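Local coordinates for uncharacterized protein MJ1460 (Methanocaldococcus jannaschii DSM 2661, PDB 2OSD) that belongs to the vinyl-4-reductase family and probably binds a small molecule through its V4R domain, at the interface of chains A and B. Numbering follows the deposited sequence. Chains: chain A/B, Hypothetical protein MJ1460.

Contacts 1 and 2 are two patches of one two-fold symmetric interface, with the centres of their C-alpha atoms about 15 Å apart. Both draw on helices 9-17, 30-44 and 53-64, and contact 1 adds the loop residue B:Glu6. In contact 1, A:Leu53 and helix 30-44 of chain A meet the first modelled residues of chain B and B:Phe36; in contact 2, helices 9-17 and 53-64 of chain A embrace helix 30-44 of chain B. Phe9 serves in both, as B:Phe9 and as A:Phe9, and B:Phe36 sits beside B:Leu35. Symmetry repeats each patch with the chains exchanged, so the apolar packing occurs twice across the interface.

Contact 1: the interface of chains A and B. Residues chain A 34, 37, 41, 53; chain B 6, 9, 36.
B:Phe36 packs its ring tip against A:Ala37 and A:Leu53, while B:Phe9 lies against A:Phe41 and the backbone of A:Ala37. B:Phe36 reaches out from helix 30-44 with CG anti to its backbone N (chi1 -173°), which sends the far end of the ring toward the same helix of chain A. There its CZ comes within 3.4 Å of the methyl CB of A:Ala37, and CE1 follows at 3.8 Å from that same CB. A:Leu53 arrives at about a right angle and sets CD2 at the edge of the B:Phe36 ring, in its plane, 4.0 Å from CZ. The other branch of the leucine, CD1, points to the first modelled residues of chain B and rests 3.7 Å from CB of B:Glu6, a residue whose side chain is incomplete in the model. That same CB lies over the centre of the B:Phe9 ring, backing it from within its own chain. B:Phe9 touches more lightly: CE2 is 4.1 Å from CB of A:Phe41, and CZ lies 4.2 Å from the backbone C of A:Ala37. With an alanine in place of B:Phe36, CB of A:Ala37 and CD2 of A:Leu53 would probably both lose their partner, opening a gap between the paired helices. The patch brings the two copies of helix 30-44 together and lays the start of helix 9-17 against the neighbouring chain, consistent with a dimer.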
loop_
_atom_site.group_PDB
_atom_site.type_symbol
_atom_site.label_atom_id
_atom_site.label_comp_id
_atom_site.label_asym_id
_atom_site.label_seq_id
_atom_site.Cartn_x
_atom_site.Cartn_y
_atom_site.Cartn_z
ATOM N N GLY A 34 1.547 -4.646 -1.818
ATOM C CA GLY A 34 1.970 -5.024 -3.185
ATOM C C GLY A 34 0.841 -5.511 -4.087
ATOM O O GLY A 34 0.889 -5.347 -5.313
ATOM N N ALA A 37 -0.722 -2.364 -5.804
ATOM C CA ALA A 37 -0.023 -1.928 -7.003
ATOM C C ALA A 37 -0.364 -2.830 -8.138
ATOM O O ALA A 37 -0.609 -2.345 -9.241
ATOM C CB ALA A 37 1.452 -1.930 -6.796
ATOM N N PHE A 41 -2.075 -1.489 -11.742
ATOM C CA PHE A 41 -1.409 -1.778 -13.003
ATOM C C PHE A 41 -2.232 -2.643 -13.962
ATOM O O PHE A 41 -1.929 -2.708 -15.142
ATOM C CB PHE A 41 -0.059 -2.436 -12.736
ATOM C CG PHE A 41 1.046 -1.456 -12.563
ATOM C CD1 PHE A 41 1.049 -0.585 -11.494
ATOM C CD2 PHE A 41 2.074 -1.376 -13.496
ATOM C CE1 PHE A 41 2.059 0.338 -11.346
ATOM C CE2 PHE A 41 3.091 -0.459 -13.348
ATOM C CZ PHE A 41 3.083 0.397 -12.272
ATOM N N LEU A 53 7.179 1.225 -12.073
ATOM C CA LEU A 53 7.299 1.275 -10.611
ATOM C C LEU A 53 8.471 2.135 -10.113
ATOM O O LEU A 53 8.398 2.746 -9.045
ATOM C CB LEU A 53 7.425 -0.136 -10.021
ATOM C CG LEU A 53 6.171 -0.908 -9.518
ATOM C CD1 LEU A 53 6.609 -2.310 -9.018
ATOM C CD2 LEU A 53 5.379 -0.200 -8.421
ATOM N N GLU B 6 5.380 -5.860 -13.524
ATOM C CA GLU B 6 6.636 -5.935 -12.720
ATOM C C GLU B 6 7.033 -7.397 -12.456
ATOM O O GLU B 6 6.200 -8.305 -12.569
ATOM C CB GLU B 6 6.474 -5.157 -11.407
ATOM N N PHE B 9 5.332 -9.210 -9.173
ATOM C CA PHE B 9 3.889 -9.511 -9.199
ATOM C C PHE B 9 3.475 -11.000 -9.064
ATOM O O PHE B 9 2.542 -11.303 -8.343
ATOM C CB PHE B 9 3.229 -8.842 -10.424
ATOM C CG PHE B 9 3.121 -7.324 -10.324
ATOM C CD1 PHE B 9 3.364 -6.639 -9.125
ATOM C CD2 PHE B 9 2.729 -6.580 -11.426
ATOM C CE1 PHE B 9 3.241 -5.243 -9.039
ATOM C CE2 PHE B 9 2.602 -5.182 -11.346
ATOM C CZ PHE B 9 2.858 -4.518 -10.146
ATOM N N PHE B 36 0.766 5.722 -1.772
ATOM C CA PHE B 36 1.005 4.982 -3.015
ATOM C C PHE B 36 -0.130 5.201 -3.978
ATOM O O PHE B 36 0.102 5.505 -5.163
ATOM C CB PHE B 36 1.168 3.490 -2.779
ATOM C CG PHE B 36 1.584 2.716 -4.021
ATOM C CD1 PHE B 36 0.681 2.509 -5.089
ATOM C CD2 PHE B 36 2.868 2.192 -4.121
ATOM C CE1 PHE B 36 1.073 1.803 -6.263
ATOM C CE2 PHE B 36 3.260 1.467 -5.239
ATOM C CZ PHE B 36 2.362 1.268 -6.321
#

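Contact 2: the interface of chains A and B. Residues chain A 9, 12-13, 60, 63; chain B 35, 38-39.
B:Leu38 drives into chain A between A:Phe9, A:Ile12, A:Leu13 and A:Met63, and packing is tight along most of its length. Its CA sits over one face of the A:Phe9 ring, offset toward the rim and 3.9 Å from the centroid, while the two side chains run past each other in opposite directions. Further out, CD1 lies 3.7 Å from the carbonyl O of A:Phe9 and 3.8 Å from CG2 of A:Ile12. The other methyl, CD2, meets CE of A:Met63, a selenomethionine whose chain bends at both chi2 (85°) and chi3 (81°). That double turn also carries CE to 3.5 Å from CG2 of B:Val39. One helical turn before B:Val39, B:Leu35 makes a second tight spot: its CD2 stands over the centre of the A:Phe60 ring, 3.8 Å from the centroid, and its CD1 turns instead to CG of A:Met63 at 3.8 Å. Contact thins toward the margins. A:Leu13 crosses B:Leu38 at about a right angle and meets it through CG, 4.0 Å from CD1 of B:Leu38, and the CG1 branch of B:Val39 comes no nearer than 4.0 Å to the backbone N of A:Phe60. The patch seats helix 30-44 of one subunit in a groove between helices 9-17 and 53-64 of the other, a knob-and-groove fit that probably helps hold the two-chain assembly together, if this pair is the biological dimer.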
loop_
_atom_site.group_PDB
_atom_site.type_symbol
_atom_site.label_atom_id
_atom_site.label_comp_id
_atom_site.label_asym_id
_atom_site.label_seq_id
_atom_site.Cartn_x
_atom_site.Cartn_y
_atom_site.Cartn_z
ATOM N N PHE A 9 -7.417 11.931 -0.148
ATOM C CA PHE A 9 -6.077 12.366 -0.581
ATOM C C PHE A 9 -5.475 13.611 0.124
ATOM O O PHE A 9 -4.305 13.604 0.461
ATOM C CB PHE A 9 -6.035 12.504 -2.119
ATOM C CG PHE A 9 -6.072 11.175 -2.867
ATOM C CD1 PHE A 9 -5.900 9.949 -2.210
ATOM C CD2 PHE A 9 -6.234 11.155 -4.243
ATOM C CE1 PHE A 9 -5.914 8.732 -2.911
ATOM C CE2 PHE A 9 -6.247 9.941 -4.951
ATOM C CZ PHE A 9 -6.085 8.730 -4.278
ATOM N N ILE A 12 -3.930 12.521 3.393
ATOM C CA ILE A 12 -2.740 11.692 3.244
ATOM C C ILE A 12 -1.447 12.504 3.198
ATOM O O ILE A 12 -0.432 12.077 3.724
ATOM C CB ILE A 12 -2.859 10.761 2.006
ATOM C CG1 ILE A 12 -3.568 9.451 2.416
ATOM C CG2 ILE A 12 -1.496 10.433 1.451
ATOM C CD1 ILE A 12 -4.389 8.780 1.319
ATOM N N LEU A 13 -1.472 13.671 2.576
ATOM C CA LEU A 13 -0.289 14.488 2.523
ATOM C C LEU A 13 0.052 15.050 3.900
ATOM O O LEU A 13 1.230 15.149 4.243
ATOM C CB LEU A 13 -0.442 15.607 1.491
ATOM C CG LEU A 13 -0.316 15.131 0.037
ATOM C CD1 LEU A 13 -0.804 16.212 -0.944
ATOM C CD2 LEU A 13 1.122 14.684 -0.257
ATOM N N PHE A 60 6.901 9.199 -5.319
ATOM C CA PHE A 60 6.655 8.887 -3.907
ATOM C C PHE A 60 7.759 9.517 -3.046
ATOM O O PHE A 60 7.464 10.139 -2.031
ATOM C CB PHE A 60 6.672 7.378 -3.786
ATOM C CG PHE A 60 6.068 6.809 -2.515
ATOM C CD1 PHE A 60 6.848 6.632 -1.389
ATOM C CD2 PHE A 60 4.767 6.330 -2.502
ATOM C CE1 PHE A 60 6.304 6.060 -0.232
ATOM C CE2 PHE A 60 4.237 5.720 -1.376
ATOM C CZ PHE A 60 4.997 5.593 -0.242
HETATM N N MSE A 63 7.499 13.114 -2.674
HETATM C CA MSE A 63 6.406 13.478 -1.827
HETATM C C MSE A 63 6.773 13.290 -0.380
HETATM O O MSE A 63 6.353 14.074 0.449
HETATM C CB MSE A 63 5.182 12.663 -2.157
HETATM C CG MSE A 63 3.954 13.416 -1.874
HETATM SE SE MSE A 63 3.558 14.492 -3.399
HETATM C CE MSE A 63 2.788 12.821 -4.142
ATOM N N LEU B 35 -0.502 7.003 0.415
ATOM C CA LEU B 35 0.380 7.762 -0.486
ATOM C C LEU B 35 0.626 7.046 -1.798
ATOM O O LEU B 35 0.713 7.695 -2.840
ATOM C CB LEU B 35 1.729 8.072 0.186
ATOM C CG LEU B 35 2.670 9.036 -0.508
ATOM C CD1 LEU B 35 1.966 10.412 -0.704
ATOM C CD2 LEU B 35 4.002 9.178 0.297
ATOM N N LEU B 38 -2.303 7.624 -4.025
ATOM C CA LEU B 38 -2.354 9.020 -4.441
ATOM C C LEU B 38 -1.362 9.315 -5.575
ATOM O O LEU B 38 -1.695 10.039 -6.525
ATOM C CB LEU B 38 -2.069 9.938 -3.245
ATOM C CG LEU B 38 -2.042 11.470 -3.370
ATOM C CD1 LEU B 38 -1.996 12.035 -1.952
ATOM C CD2 LEU B 38 -0.903 12.103 -4.251
ATOM N N VAL B 39 -0.150 8.762 -5.464
ATOM C CA VAL B 39 0.922 9.001 -6.439
ATOM C C VAL B 39 0.573 8.355 -7.805
ATOM O O VAL B 39 0.785 8.960 -8.848
ATOM C CB VAL B 39 2.297 8.482 -5.911
ATOM C CG1 VAL B 39 3.316 8.459 -7.025
ATOM C CG2 VAL B 39 2.794 9.341 -4.732
#